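Putative modulator of DNA gyrase (Bacteroides thetaiotaomicron, PDB 1VPB) is probably a metallopeptidase, as a member of the peptidase U62 (PmbA/TldD) family, and was named as a putative modulator of DNA gyrase. Local coordinates at residues A37-Y42 with L67-Y72; R110-P115 with R175-G180; S116-G121 with E312-E317; V301-A306 with S349-M354; Y330-Y335 with D343-G348. All coordinates share one frame; numbering follows the deposited sequence.

Interaction 1. Residues A37-Y42 with L67-Y72; sequences AKVLLY and LSLSLY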
# COMPACT_ATOMS: atom_id res chain seq x y z
N ALA A 37 -24.27 -1.72 -18.55
CA ALA A 37 -23.55 -1.08 -17.43
C ALA A 37 -23.74 -1.91 -16.16
O ALA A 37 -24.70 -2.67 -16.04
CB ALA A 37 -24.02 0.29 -17.20
N LYS A 38 -22.81 -1.69 -15.23
CA LYS A 38 -22.91 -2.22 -13.84
C LYS A 38 -22.78 -0.99 -12.97
O LYS A 38 -21.96 -0.10 -13.25
CB LYS A 38 -21.80 -3.23 -13.61
CG LYS A 38 -21.75 -4.43 -14.48
CD LYS A 38 -20.58 -5.24 -14.21
CE LYS A 38 -20.50 -6.49 -15.07
NZ LYS A 38 -19.08 -7.03 -14.99
N VAL A 39 -23.56 -0.93 -11.87
CA VAL A 39 -23.49 0.16 -10.92
C VAL A 39 -23.36 -0.47 -9.52
O VAL A 39 -24.04 -1.42 -9.22
CB VAL A 39 -24.75 1.06 -10.99
CG1 VAL A 39 -24.73 2.11 -9.93
CG2 VAL A 39 -24.90 1.70 -12.41
N LEU A 40 -22.44 0.06 -8.77
CA LEU A 40 -22.30 -0.21 -7.33
C LEU A 40 -22.46 1.05 -6.54
O LEU A 40 -21.77 2.02 -6.74
CB LEU A 40 -20.98 -0.84 -7.07
CG LEU A 40 -20.50 -0.93 -5.61
CD1 LEU A 40 -21.29 -2.06 -4.99
CD2 LEU A 40 -19.03 -1.13 -5.56
N LEU A 41 -23.35 1.02 -5.54
CA LEU A 41 -23.41 2.08 -4.58
C LEU A 41 -22.97 1.45 -3.25
O LEU A 41 -23.45 0.37 -2.89
CB LEU A 41 -24.85 2.57 -4.52
CG LEU A 41 -25.14 3.69 -3.52
CD1 LEU A 41 -24.70 5.00 -3.99
CD2 LEU A 41 -26.63 3.71 -3.33
N TYR A 42 -21.95 2.03 -2.63
CA TYR A 42 -21.35 1.44 -1.46
C TYR A 42 -21.34 2.46 -0.36
O TYR A 42 -21.34 3.69 -0.58
CB TYR A 42 -19.94 0.92 -1.75
CG TYR A 42 -19.00 2.01 -2.23
CD1 TYR A 42 -18.35 2.80 -1.32
CD2 TYR A 42 -18.83 2.26 -3.60
CE1 TYR A 42 -17.52 3.83 -1.72
CE2 TYR A 42 -17.97 3.31 -4.01
CZ TYR A 42 -17.33 4.07 -3.05
OH TYR A 42 -16.50 5.13 -3.39
N LEU A 67 -20.28 5.79 -5.62
CA LEU A 67 -20.90 5.13 -6.74
C LEU A 67 -19.80 4.76 -7.72
O LEU A 67 -18.98 5.60 -8.02
CB LEU A 67 -21.88 6.07 -7.42
CG LEU A 67 -23.05 5.72 -8.29
CD1 LEU A 67 -24.01 4.77 -7.61
CD2 LEU A 67 -23.83 7.03 -8.59
N SER A 68 -19.79 3.51 -8.16
CA SER A 68 -18.79 2.99 -9.15
C SER A 68 -19.59 2.47 -10.30
O SER A 68 -20.63 1.84 -10.12
CB SER A 68 -17.98 1.86 -8.52
OG SER A 68 -17.11 2.48 -7.59
N LEU A 69 -19.13 2.73 -11.53
CA LEU A 69 -19.82 2.15 -12.70
C LEU A 69 -18.83 1.48 -13.61
O LEU A 69 -17.70 1.94 -13.76
CB LEU A 69 -20.52 3.27 -13.51
CG LEU A 69 -21.72 3.98 -12.89
CD1 LEU A 69 -21.25 5.13 -12.05
CD2 LEU A 69 -22.64 4.50 -13.91
N SER A 70 -19.27 0.38 -14.25
CA SER A 70 -18.53 -0.29 -15.31
C SER A 70 -19.36 0.06 -16.54
O SER A 70 -20.56 -0.15 -16.57
CB SER A 70 -18.50 -1.78 -15.18
OG SER A 70 -17.79 -2.18 -13.99
N LEU A 71 -18.69 0.63 -17.53
CA LEU A 71 -19.33 1.15 -18.73
C LEU A 71 -18.96 0.34 -19.98
O LEU A 71 -17.81 0.13 -20.29
CB LEU A 71 -18.91 2.62 -18.94
CG LEU A 71 -19.01 3.58 -17.75
CD1 LEU A 71 -18.41 4.90 -18.16
CD2 LEU A 71 -20.43 3.76 -17.34
N TYR A 72 -19.98 -0.24 -20.66
CA TYR A 72 -19.82 -1.04 -21.88
C TYR A 72 -20.33 -0.17 -23.05
O TYR A 72 -21.54 0.11 -23.15
CB TYR A 72 -20.63 -2.33 -21.79
CG TYR A 72 -20.14 -3.28 -20.71
CD1 TYR A 72 -20.42 -3.02 -19.39
CD2 TYR A 72 -19.41 -4.42 -21.04
CE1 TYR A 72 -19.96 -3.90 -18.36
CE2 TYR A 72 -18.95 -5.28 -20.07
CZ TYR A 72 -19.23 -5.00 -18.72
OH TYR A 72 -18.76 -5.91 -17.76

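Interaction 2. Residues R110-P115 with R175-G180; sequences RVLADP and RLISNG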
# COMPACT_ATOMS: atom_id res chain seq x y z
N ARG A 110 -15.24 -8.43 -23.15
CA ARG A 110 -15.87 -7.75 -22.03
C ARG A 110 -17.36 -7.77 -22.31
O ARG A 110 -17.93 -6.94 -23.01
CB ARG A 110 -15.35 -6.28 -21.82
CG ARG A 110 -13.95 -6.19 -21.32
CD ARG A 110 -13.83 -6.51 -19.86
NE ARG A 110 -12.48 -6.34 -19.42
CZ ARG A 110 -12.01 -6.78 -18.26
NH1 ARG A 110 -12.78 -7.44 -17.42
NH2 ARG A 110 -10.75 -6.58 -17.97
N VAL A 111 -18.02 -8.80 -21.74
CA VAL A 111 -19.44 -8.99 -21.87
C VAL A 111 -20.06 -9.22 -20.49
O VAL A 111 -19.38 -9.50 -19.54
CB VAL A 111 -19.77 -10.19 -22.79
CG1 VAL A 111 -19.28 -9.93 -24.20
CG2 VAL A 111 -19.23 -11.47 -22.19
N LEU A 112 -21.36 -9.02 -20.42
CA LEU A 112 -22.08 -9.33 -19.17
C LEU A 112 -22.25 -10.84 -19.12
O LEU A 112 -22.25 -11.54 -20.14
CB LEU A 112 -23.44 -8.64 -19.15
CG LEU A 112 -23.47 -7.08 -19.04
CD1 LEU A 112 -24.87 -6.56 -18.77
CD2 LEU A 112 -22.58 -6.62 -18.01
N ALA A 113 -22.33 -11.33 -17.90
CA ALA A 113 -22.63 -12.76 -17.70
C ALA A 113 -24.03 -13.11 -18.23
O ALA A 113 -24.91 -12.27 -18.31
CB ALA A 113 -22.57 -13.08 -16.20
N ASP A 114 -24.23 -14.39 -18.54
CA ASP A 114 -25.53 -14.93 -18.87
C ASP A 114 -26.39 -14.76 -17.60
O ASP A 114 -25.98 -15.27 -16.54
CB ASP A 114 -25.35 -16.40 -19.15
CG ASP A 114 -26.65 -17.16 -19.40
OD1 ASP A 114 -27.79 -16.77 -19.08
OD2 ASP A 114 -26.56 -18.26 -19.99
N PRO A 115 -27.52 -14.09 -17.68
CA PRO A 115 -28.30 -13.82 -16.45
C PRO A 115 -28.93 -15.04 -15.80
O PRO A 115 -29.29 -14.93 -14.62
CB PRO A 115 -29.34 -12.80 -16.91
CG PRO A 115 -29.45 -13.10 -18.32
CD PRO A 115 -28.19 -13.52 -18.84
N ARG A 175 -25.99 -3.38 -5.70
CA ARG A 175 -25.41 -3.68 -7.01
C ARG A 175 -26.56 -3.77 -8.00
O ARG A 175 -27.63 -4.32 -7.69
CB ARG A 175 -24.65 -4.99 -6.88
CG ARG A 175 -24.20 -5.62 -8.17
CD ARG A 175 -22.76 -6.19 -8.19
NE ARG A 175 -21.82 -5.14 -8.54
CZ ARG A 175 -21.87 -4.42 -9.65
NH1 ARG A 175 -22.78 -4.68 -10.57
NH2 ARG A 175 -20.99 -3.46 -9.86
N LEU A 176 -26.34 -3.23 -9.21
CA LEU A 176 -27.24 -3.33 -10.32
C LEU A 176 -26.45 -3.68 -11.57
O LEU A 176 -25.34 -3.15 -11.76
CB LEU A 176 -27.92 -1.98 -10.57
CG LEU A 176 -28.84 -1.41 -9.51
CD1 LEU A 176 -29.30 0.03 -9.89
CD2 LEU A 176 -30.01 -2.32 -9.29
N ILE A 177 -26.99 -4.57 -12.38
CA ILE A 177 -26.41 -4.92 -13.68
C ILE A 177 -27.51 -4.84 -14.70
O ILE A 177 -28.60 -5.31 -14.46
CB ILE A 177 -25.71 -6.28 -13.67
CG1 ILE A 177 -24.71 -6.36 -12.50
CG2 ILE A 177 -25.05 -6.57 -14.99
CD1 ILE A 177 -24.06 -7.75 -12.42
N SER A 178 -27.25 -4.20 -15.86
CA SER A 178 -28.33 -3.87 -16.77
C SER A 178 -29.11 -4.99 -17.46
O SER A 178 -30.11 -4.71 -18.14
CB SER A 178 -27.77 -2.93 -17.87
OG SER A 178 -26.71 -3.51 -18.56
N ASN A 179 -28.61 -6.21 -17.43
CA ASN A 179 -29.31 -7.37 -17.98
C ASN A 179 -30.06 -8.15 -16.86
O ASN A 179 -30.39 -9.33 -17.08
CB ASN A 179 -28.42 -8.26 -18.80
CG ASN A 179 -27.37 -8.98 -17.97
OD1 ASN A 179 -27.15 -8.57 -16.83
ND2 ASN A 179 -26.80 -10.07 -18.53
N GLY A 180 -30.35 -7.49 -15.77
CA GLY A 180 -31.37 -7.96 -14.84
C GLY A 180 -30.83 -8.52 -13.54
O GLY A 180 -31.33 -9.51 -13.00

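Interaction 3. Residues S116-G121 with E312-E317; sequences SRYYKG and EGIATE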
# COMPACT_ATOMS: atom_id res chain seq x y z
N SER A 116 -28.89 -16.16 -16.48
CA SER A 116 -29.36 -17.44 -15.90
C SER A 116 -28.41 -17.86 -14.75
O SER A 116 -28.82 -18.61 -13.83
CB SER A 116 -29.45 -18.51 -16.97
OG SER A 116 -28.20 -18.97 -17.32
N ARG A 117 -27.17 -17.33 -14.78
CA ARG A 117 -26.18 -17.59 -13.73
C ARG A 117 -26.25 -16.71 -12.50
O ARG A 117 -25.52 -16.96 -11.54
CB ARG A 117 -24.77 -17.44 -14.31
CG ARG A 117 -24.48 -18.32 -15.46
CD ARG A 117 -23.11 -18.07 -16.06
NE ARG A 117 -22.09 -18.39 -15.09
CZ ARG A 117 -20.97 -17.65 -14.86
NH1 ARG A 117 -20.63 -16.58 -15.61
NH2 ARG A 117 -20.17 -18.06 -13.94
N TYR A 118 -27.05 -15.64 -12.51
CA TYR A 118 -27.10 -14.74 -11.40
C TYR A 118 -27.77 -15.33 -10.16
O TYR A 118 -28.64 -16.19 -10.28
CB TYR A 118 -27.90 -13.53 -11.79
CG TYR A 118 -27.24 -12.60 -12.82
CD1 TYR A 118 -25.86 -12.45 -12.86
CD2 TYR A 118 -28.02 -11.86 -13.71
CE1 TYR A 118 -25.28 -11.54 -13.76
CE2 TYR A 118 -27.45 -10.94 -14.56
CZ TYR A 118 -26.10 -10.78 -14.57
OH TYR A 118 -25.44 -9.87 -15.48
N TYR A 119 -27.34 -14.85 -9.01
CA TYR A 119 -28.11 -15.09 -7.78
C TYR A 119 -29.54 -14.61 -7.97
O TYR A 119 -29.82 -13.47 -8.29
CB TYR A 119 -27.46 -14.46 -6.60
CG TYR A 119 -28.24 -14.64 -5.30
CD1 TYR A 119 -28.49 -15.91 -4.81
CD2 TYR A 119 -28.61 -13.57 -4.54
CE1 TYR A 119 -29.17 -16.04 -3.61
CE2 TYR A 119 -29.26 -13.73 -3.34
CZ TYR A 119 -29.54 -15.00 -2.91
OH TYR A 119 -30.24 -15.19 -1.72
N LYS A 120 -30.45 -15.48 -7.57
CA LYS A 120 -31.94 -15.30 -7.81
C LYS A 120 -32.68 -15.09 -6.50
O LYS A 120 -33.91 -15.01 -6.52
CB LYS A 120 -32.49 -16.50 -8.58
CG LYS A 120 -31.85 -16.79 -9.96
CD LYS A 120 -32.08 -15.64 -10.92
CE LYS A 120 -31.42 -15.95 -12.27
NZ LYS A 120 -31.63 -14.67 -13.18
N GLY A 121 -31.94 -14.80 -5.42
CA GLY A 121 -32.52 -14.38 -4.17
C GLY A 121 -33.10 -15.56 -3.39
O GLY A 121 -33.07 -16.70 -3.85
N GLU A 312 -19.83 -9.77 -10.22
CA GLU A 312 -20.42 -9.87 -11.50
C GLU A 312 -21.89 -10.37 -11.38
O GLU A 312 -22.47 -10.69 -12.40
CB GLU A 312 -19.71 -10.94 -12.39
CG GLU A 312 -18.27 -10.81 -12.74
CD GLU A 312 -18.03 -11.52 -14.06
OE1 GLU A 312 -17.88 -12.76 -14.13
OE2 GLU A 312 -18.05 -10.82 -15.04
N GLY A 313 -22.37 -10.54 -10.14
CA GLY A 313 -23.73 -11.06 -9.87
C GLY A 313 -23.89 -12.59 -9.91
O GLY A 313 -25.01 -13.09 -9.70
N ILE A 314 -22.82 -13.31 -10.18
CA ILE A 314 -22.85 -14.73 -10.41
C ILE A 314 -23.20 -15.37 -9.07
O ILE A 314 -22.58 -15.06 -8.08
CB ILE A 314 -21.53 -15.29 -10.92
CG1 ILE A 314 -21.14 -14.66 -12.27
CG2 ILE A 314 -21.60 -16.78 -11.10
CD1 ILE A 314 -22.22 -14.58 -13.17
N ALA A 315 -24.14 -16.29 -9.08
CA ALA A 315 -24.48 -17.02 -7.84
C ALA A 315 -23.27 -17.88 -7.38
O ALA A 315 -22.73 -18.70 -8.15
CB ALA A 315 -25.66 -17.92 -8.10
N THR A 316 -22.86 -17.72 -6.13
CA THR A 316 -21.87 -18.61 -5.52
C THR A 316 -22.46 -20.00 -5.31
O THR A 316 -23.67 -20.14 -5.14
CB THR A 316 -21.36 -18.05 -4.21
OG1 THR A 316 -22.48 -17.72 -3.37
CG2 THR A 316 -20.60 -16.68 -4.45
N GLU A 317 -21.61 -20.99 -5.30
CA GLU A 317 -21.98 -22.37 -5.11
C GLU A 317 -20.88 -22.99 -4.28
O GLU A 317 -19.69 -22.68 -4.44
CB GLU A 317 -21.96 -23.12 -6.45
CG GLU A 317 -22.92 -22.58 -7.47
CD GLU A 317 -22.81 -23.35 -8.78
OE1 GLU A 317 -22.35 -24.52 -8.81
OE2 GLU A 317 -23.13 -22.76 -9.80
O HOH W 1 -22.66 -9.68 -15.36

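Interaction 4. Residues V301-A306 with S349-M354; sequences VKASGA and SSILVM. With EDO (1,2-ethanediol), chain B.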
# COMPACT_ATOMS: atom_id res chain seq x y z
N VAL A 301 -23.42 -19.52 7.52
CA VAL A 301 -24.04 -18.42 8.23
C VAL A 301 -23.16 -17.87 9.33
O VAL A 301 -22.45 -18.63 10.03
CB VAL A 301 -25.43 -18.93 8.77
CG1 VAL A 301 -26.08 -17.94 9.67
CG2 VAL A 301 -26.33 -19.25 7.59
N LYS A 302 -23.19 -16.54 9.48
CA LYS A 302 -22.42 -15.76 10.39
C LYS A 302 -20.91 -16.02 10.20
O LYS A 302 -20.17 -16.01 11.17
CB LYS A 302 -22.74 -16.07 11.89
CG LYS A 302 -24.12 -15.76 12.37
CD LYS A 302 -24.19 -15.74 13.89
CE LYS A 302 -25.56 -15.21 14.36
NZ LYS A 302 -25.78 -15.34 15.87
N ALA A 303 -20.47 -16.20 8.97
CA ALA A 303 -19.07 -16.59 8.69
C ALA A 303 -18.41 -15.50 7.86
O ALA A 303 -18.97 -15.12 6.82
CB ALA A 303 -19.04 -17.85 7.97
N SER A 304 -17.23 -15.05 8.26
CA SER A 304 -16.46 -14.07 7.48
C SER A 304 -16.16 -14.67 6.10
O SER A 304 -15.72 -15.80 6.00
CB SER A 304 -15.15 -13.77 8.17
OG SER A 304 -14.43 -12.77 7.43
N GLY A 305 -16.48 -13.93 5.04
CA GLY A 305 -16.30 -14.42 3.68
C GLY A 305 -17.55 -14.85 2.97
O GLY A 305 -17.60 -15.00 1.74
N ALA A 306 -18.62 -15.11 3.73
CA ALA A 306 -19.81 -15.67 3.13
C ALA A 306 -20.50 -14.66 2.19
O ALA A 306 -20.51 -13.46 2.45
CB ALA A 306 -20.78 -16.12 4.21
N SER A 349 -12.77 -17.56 -4.73
CA SER A 349 -13.30 -18.26 -3.55
C SER A 349 -13.90 -17.31 -2.55
O SER A 349 -13.67 -16.10 -2.61
CB SER A 349 -12.19 -19.08 -2.89
OG SER A 349 -11.12 -18.26 -2.47
N SER A 350 -14.68 -17.87 -1.60
CA SER A 350 -15.39 -17.08 -0.61
C SER A 350 -14.96 -17.48 0.80
O SER A 350 -14.48 -16.65 1.55
CB SER A 350 -16.87 -17.24 -0.77
OG SER A 350 -17.35 -16.75 -2.04
N ILE A 351 -15.09 -18.79 1.11
CA ILE A 351 -14.58 -19.32 2.37
C ILE A 351 -13.92 -20.64 2.08
O ILE A 351 -14.57 -21.54 1.61
CB ILE A 351 -15.70 -19.54 3.44
CG1 ILE A 351 -16.44 -18.26 3.74
CG2 ILE A 351 -15.07 -20.10 4.73
CD1 ILE A 351 -17.64 -18.42 4.69
N LEU A 352 -12.60 -20.69 2.29
CA LEU A 352 -11.87 -21.93 2.08
C LEU A 352 -11.84 -22.75 3.33
O LEU A 352 -11.42 -22.28 4.40
CB LEU A 352 -10.47 -21.67 1.61
CG LEU A 352 -10.42 -21.00 0.22
CD1 LEU A 352 -9.01 -20.63 -0.09
CD2 LEU A 352 -10.95 -21.84 -0.89
N VAL A 353 -12.28 -23.99 3.19
CA VAL A 353 -12.36 -24.90 4.35
C VAL A 353 -11.56 -26.17 4.05
O VAL A 353 -11.90 -26.95 3.14
CB VAL A 353 -13.81 -25.28 4.66
CG1 VAL A 353 -13.87 -26.25 5.86
CG2 VAL A 353 -14.68 -23.99 4.90
N MET A 354 -10.51 -26.37 4.83
CA MET A 354 -9.70 -27.57 4.73
C MET A 354 -10.30 -28.63 5.65
O MET A 354 -10.76 -28.32 6.75
CB MET A 354 -8.27 -27.25 5.17
CG MET A 354 -7.28 -28.39 5.05
SD MET A 354 -6.56 -28.66 3.41
CE MET A 354 -5.47 -27.25 3.28
C1 EDO B . -18.73 -11.08 5.62
O1 EDO B . -17.34 -11.11 5.88
C2 EDO B . -18.96 -10.76 4.17
O2 EDO B . -18.52 -11.79 3.29

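Interaction 5. Residues Y330-Y335 with D343-G348; sequences YFIDTY and DPTISG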
# COMPACT_ATOMS: atom_id res chain seq x y z
N TYR A 330 -11.18 -24.39 -11.13
CA TYR A 330 -10.50 -23.12 -11.32
C TYR A 330 -11.52 -22.01 -11.03
O TYR A 330 -12.75 -22.24 -11.09
CB TYR A 330 -10.05 -23.01 -12.76
CG TYR A 330 -8.94 -23.91 -13.23
CD1 TYR A 330 -7.77 -24.06 -12.50
CD2 TYR A 330 -9.00 -24.50 -14.47
CE1 TYR A 330 -6.69 -24.83 -13.00
CE2 TYR A 330 -7.95 -25.27 -14.95
CZ TYR A 330 -6.81 -25.43 -14.21
OH TYR A 330 -5.78 -26.22 -14.73
N PHE A 331 -11.02 -20.79 -10.76
CA PHE A 331 -11.85 -19.65 -10.44
C PHE A 331 -11.80 -18.70 -11.65
O PHE A 331 -10.91 -17.89 -11.71
CB PHE A 331 -11.41 -18.98 -9.16
CG PHE A 331 -11.70 -19.80 -7.94
CD1 PHE A 331 -13.00 -19.90 -7.48
CD2 PHE A 331 -10.70 -20.49 -7.28
CE1 PHE A 331 -13.30 -20.71 -6.40
CE2 PHE A 331 -11.02 -21.31 -6.20
CZ PHE A 331 -12.31 -21.40 -5.79
N ILE A 332 -12.75 -18.89 -12.55
CA ILE A 332 -12.74 -18.23 -13.87
C ILE A 332 -13.93 -17.31 -14.01
O ILE A 332 -15.06 -17.77 -13.99
CB ILE A 332 -12.73 -19.24 -14.94
CG1 ILE A 332 -11.56 -20.21 -14.75
CG2 ILE A 332 -12.49 -18.55 -16.29
CD1 ILE A 332 -11.52 -21.28 -15.75
N ASP A 333 -13.68 -16.01 -14.13
CA ASP A 333 -14.79 -15.09 -14.35
C ASP A 333 -15.22 -15.07 -15.82
O ASP A 333 -14.67 -15.76 -16.70
CB ASP A 333 -14.47 -13.70 -13.83
CG ASP A 333 -13.50 -12.95 -14.71
OD1 ASP A 333 -12.85 -13.56 -15.61
OD2 ASP A 333 -13.28 -11.76 -14.47
N THR A 334 -16.22 -14.24 -16.11
CA THR A 334 -16.87 -14.26 -17.41
C THR A 334 -15.85 -13.87 -18.49
O THR A 334 -15.75 -14.52 -19.53
CB THR A 334 -18.07 -13.31 -17.41
OG1 THR A 334 -19.09 -13.83 -16.50
CG2 THR A 334 -18.78 -13.29 -18.75
N TYR A 335 -15.12 -12.81 -18.23
CA TYR A 335 -14.11 -12.31 -19.18
C TYR A 335 -13.04 -13.33 -19.52
O TYR A 335 -12.82 -13.64 -20.69
CB TYR A 335 -13.48 -11.08 -18.60
CG TYR A 335 -12.44 -10.45 -19.44
CD1 TYR A 335 -12.79 -9.85 -20.66
CD2 TYR A 335 -11.15 -10.39 -19.02
CE1 TYR A 335 -11.84 -9.26 -21.43
CE2 TYR A 335 -10.18 -9.78 -19.78
CZ TYR A 335 -10.54 -9.21 -20.99
OH TYR A 335 -9.52 -8.59 -21.71
N ASP A 343 -15.75 -22.69 -19.81
CA ASP A 343 -16.89 -22.30 -19.01
C ASP A 343 -16.43 -21.51 -17.78
O ASP A 343 -15.46 -21.90 -17.11
CB ASP A 343 -17.62 -23.51 -18.48
CG ASP A 343 -18.31 -24.31 -19.57
OD1 ASP A 343 -18.69 -23.74 -20.61
OD2 ASP A 343 -18.53 -25.54 -19.42
N PRO A 344 -17.15 -20.44 -17.47
CA PRO A 344 -16.87 -19.67 -16.28
C PRO A 344 -17.38 -20.43 -15.06
O PRO A 344 -18.31 -21.24 -15.17
CB PRO A 344 -17.71 -18.38 -16.48
CG PRO A 344 -18.81 -18.80 -17.39
CD PRO A 344 -18.30 -19.91 -18.22
N THR A 345 -16.80 -20.13 -13.91
CA THR A 345 -17.20 -20.68 -12.62
C THR A 345 -17.66 -19.61 -11.64
O THR A 345 -18.87 -19.35 -11.49
CB THR A 345 -16.08 -21.63 -12.05
OG1 THR A 345 -14.80 -20.95 -11.92
CG2 THR A 345 -15.83 -22.75 -12.97
N ILE A 346 -16.71 -18.97 -10.99
CA ILE A 346 -16.94 -17.84 -10.15
C ILE A 346 -15.60 -17.12 -10.13
O ILE A 346 -14.57 -17.74 -10.30
CB ILE A 346 -17.41 -18.27 -8.72
CG1 ILE A 346 -17.95 -17.07 -7.89
CG2 ILE A 346 -16.32 -18.98 -7.97
CD1 ILE A 346 -19.32 -16.66 -8.24
N SER A 347 -15.63 -15.83 -9.87
CA SER A 347 -14.41 -14.99 -9.96
C SER A 347 -13.37 -15.29 -8.90
O SER A 347 -12.16 -15.06 -9.06
CB SER A 347 -14.79 -13.53 -9.92
OG SER A 347 -15.38 -13.22 -8.70
N GLY A 348 -13.81 -15.84 -7.77
CA GLY A 348 -12.86 -16.20 -6.71
C GLY A 348 -13.57 -16.96 -5.59
O GLY A 348 -14.82 -17.02 -5.54

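Interaction 1. Residues A37-Y42 with L67-Y72
The beta hairpin of strands 36-52 and 58-73 supplies this contact, its two segments running antiparallel with axes 4.6 Å apart. K38 faces S70 and L40 faces S68 as hydrogen-bonded pairs, each closed by two backbone bonds; the straightest, from L40 N to S68 O, spans 2.9 Å at 176°. For K38 and S70 both donors lie in the carbonyl plane on a lone pair. V39 with L69 and L41 with L67 are non-hydrogen-bonded pairs, and their side chains form an apolar face. L67 CD1 reaches diagonally across it, 3.6 Å from V39 CG1 and 3.7 Å from L41 CD1, while V39 CG2 lies alongside L69 CD2 at 3.9 Å. Helix 16-31 packs on this face of the six-stranded antiparallel sheet, A25 touching L67 and M26 touching A37 and V39. The other face is mixed. K38 leaves the backbone with CG anti to its carbonyl carbon (chi1 -59°), extends past S70, and ends with K38 NZ donating to Y72 OH at 3.0 Å, crossing the tyrosine obliquely. An alanine at K38 would remove the chain beyond CB, and would probably cost Y72 OH this donor and leave S70 less well packed. At the other end of the segments, Y42 takes the crowded rotamer (chi1 59°), which swings its ring across the strands until Y42 CE2 comes 3.8 Å from S68 OG, at the ring edge.

Interaction 2. Residues R110-P115 with R175-G180
N179 holds its CG in the crowded position between backbone N and carbonyl carbon (chi1 68°), and L112 turns CG anti to its own carbonyl carbon (chi1 -68°), so that the leucine and the amide pass alongside one another, their chains running opposite ways. L112 CD1 then rests 3.6 Å from N179 CG and also touches S178 OG, while its approach to I177 CG2, at 3.8 Å, is purely apolar. The amide nitrogen is aimed at the loop backbone: N179 ND2 donates to A113 O over 2.9 Å, arriving nearly along the C=O axis, with the acceptor in the amide plane but the N-H bent to 138°. N179 OD1 is bonded to Y118 OH. P115 CD flanks N179 ND2 at 3.7 Å. S178 OG is engaged by A37 N of the adjacent strand 36-52. Thus the loop 110-115 is fastened where strand 159-177 turns toward strand 181-198, a turn marked by the backbone bond from G180 N to I177 O. A leucine in place of N179 would lose the bonds to A113 and Y118 and would probably loosen the loop from this turn. Both ends of the amide have partners, consistent with a fixed orientation, and one side chain ties the turn to two parts of the same loop.

Interaction 3. Residues S116-G121 with E312-E317
Y118 and I314 form a single backbone bridge with CA atoms 4.4 Å apart, flanked by two bonds: A315 N to R117 O at 2.9 Å, almost linear at 178°, and Y119 N to G313 O at 3.0 Å, nearly along the C=O axis. G313 has positive phi (82°), and a side chain there would press on Y118 CD1. The Y118 ring turns its edge to E312 O, 3.2 Å from Y118 CE1, and a water bridges that carbonyl to Y118 OH, which also bonds N179. R117 bends at chi3 (64°) and brings its guanidinium obliquely across I314: I314 CD1 lies over one face, 3.5 Å from R117 NH1, and I314 CG2 is 3.4 Å from R117 NH2. R117 NH1 also makes a weak bond to T334 OG1, the partner of E312 OE1, so arginine and glutamate probably stabilise each other electrostatically. Two backbone bonds and one water bridge therefore join the loop before helix 138-150 to the loop before strand 319-323, while the arginine lends I314 a flat surface.

Interaction 4. Residues V301-A306 with S349-M354
A type II beta turn, A303 to A306, in the loop between strands 294-296 and 319-323 packs against the residues leading into strand 352-354. The turn is closed by A306 N donating to A303 O at 3.1 Å. I351 is the apolar group that meets it: CG1 stands anti to the residue's carbonyl carbon (chi1 -58°) and the chain continues extended (chi2 175°), which delivers I351 CD1 3.6 Å from A303 CB and 3.9 Å from A306 CB. I351 CG1 also presses on the turn's peptide, 3.4 Å from S304 O. G305 has phi 104°, and a CB there would collide both with S350 O and with I351 CG1, so contact and conformation alike favour a residue without a side chain. Beside it, G305 O lies 3.4 Å from S350 CB, and a long CA-H...O contact joins G305 CA to S350 O. S350 OG itself is bonded to R307 NE, and D296 OD1 accepts from the backbone N of S350 and I351. A 1,2-ethanediol, probably from the crystallisation liquor, takes G305 N on its O1 at 3.1 Å and gives its O2 to A306 O at 2.7 Å. Main-chain polar atoms of the turn are thus accessible to a small diol, whereas the two segments meet by van der Waals packing, the CA-H...O approach being a minor addition.

Interaction 5. Residues Y330-Y335 with D343-G348
T345 OG1 is gripped from two directions: it donates to Y330 O at 2.6 Å and accepts from I332 N at 3.0 Å along a nearly straight 172° line. The hydroxyl approaches the Y330 carbonyl from above its plane, 26° out of it. Its place follows from chi1 of 57°, the crowded position between backbone N and carbonyl carbon, which turns OG1 to the main chain of 330-332. A third bond, T345 N to I332 O at 2.9 Å, lies in the carbonyl plane, so T345 is bonded to both the N and the O of I332. Around these bonds the contacts are van der Waals, partly against main chain. F331 runs alongside I346 in the same direction, and I346 CG2 meets the phenyl edge 3.5 Å from F331 CD1; G348 C is equally near that atom. D333 CB touches S347 CB at 3.9 Å, and P344 CB sits 3.7 Å from I332 O. D333 is the N-cap of helix 334-340, its OD1 accepting from N336 N, while S347 OG bonds D310. The two segments therefore close the chain around this short helix, with I332 packed on A337 and M340 and P344 also on A337, while F331 and I346 reach I321 and R319 of strand 319-323.

Overall arrangement
Interaction 1 is a buried hairpin pairing in the long antiparallel sheet, with regular main-chain bonds and a leucine-valine face; interaction 2 joins it through neighbouring strands 36-52 and 159-177 but is only partly buried and uses a single side-chain amide. Interactions 2 and 3 have centres about 10 Å apart and share the loop 110-121, linked by N179 to Y118. Interaction 3 brings that loop to the C-terminal PmbA/TldA metallopeptidase region, where E312 and R117 adjoin interaction 5, a partly buried contact centred on a threonine hydroxyl. Interaction 4, also buried, lies nearest the chain centre and is mainly apolar; it touches interaction 5 at S349 and F331 but stays about 14 Å from interaction 1 between nearest atoms.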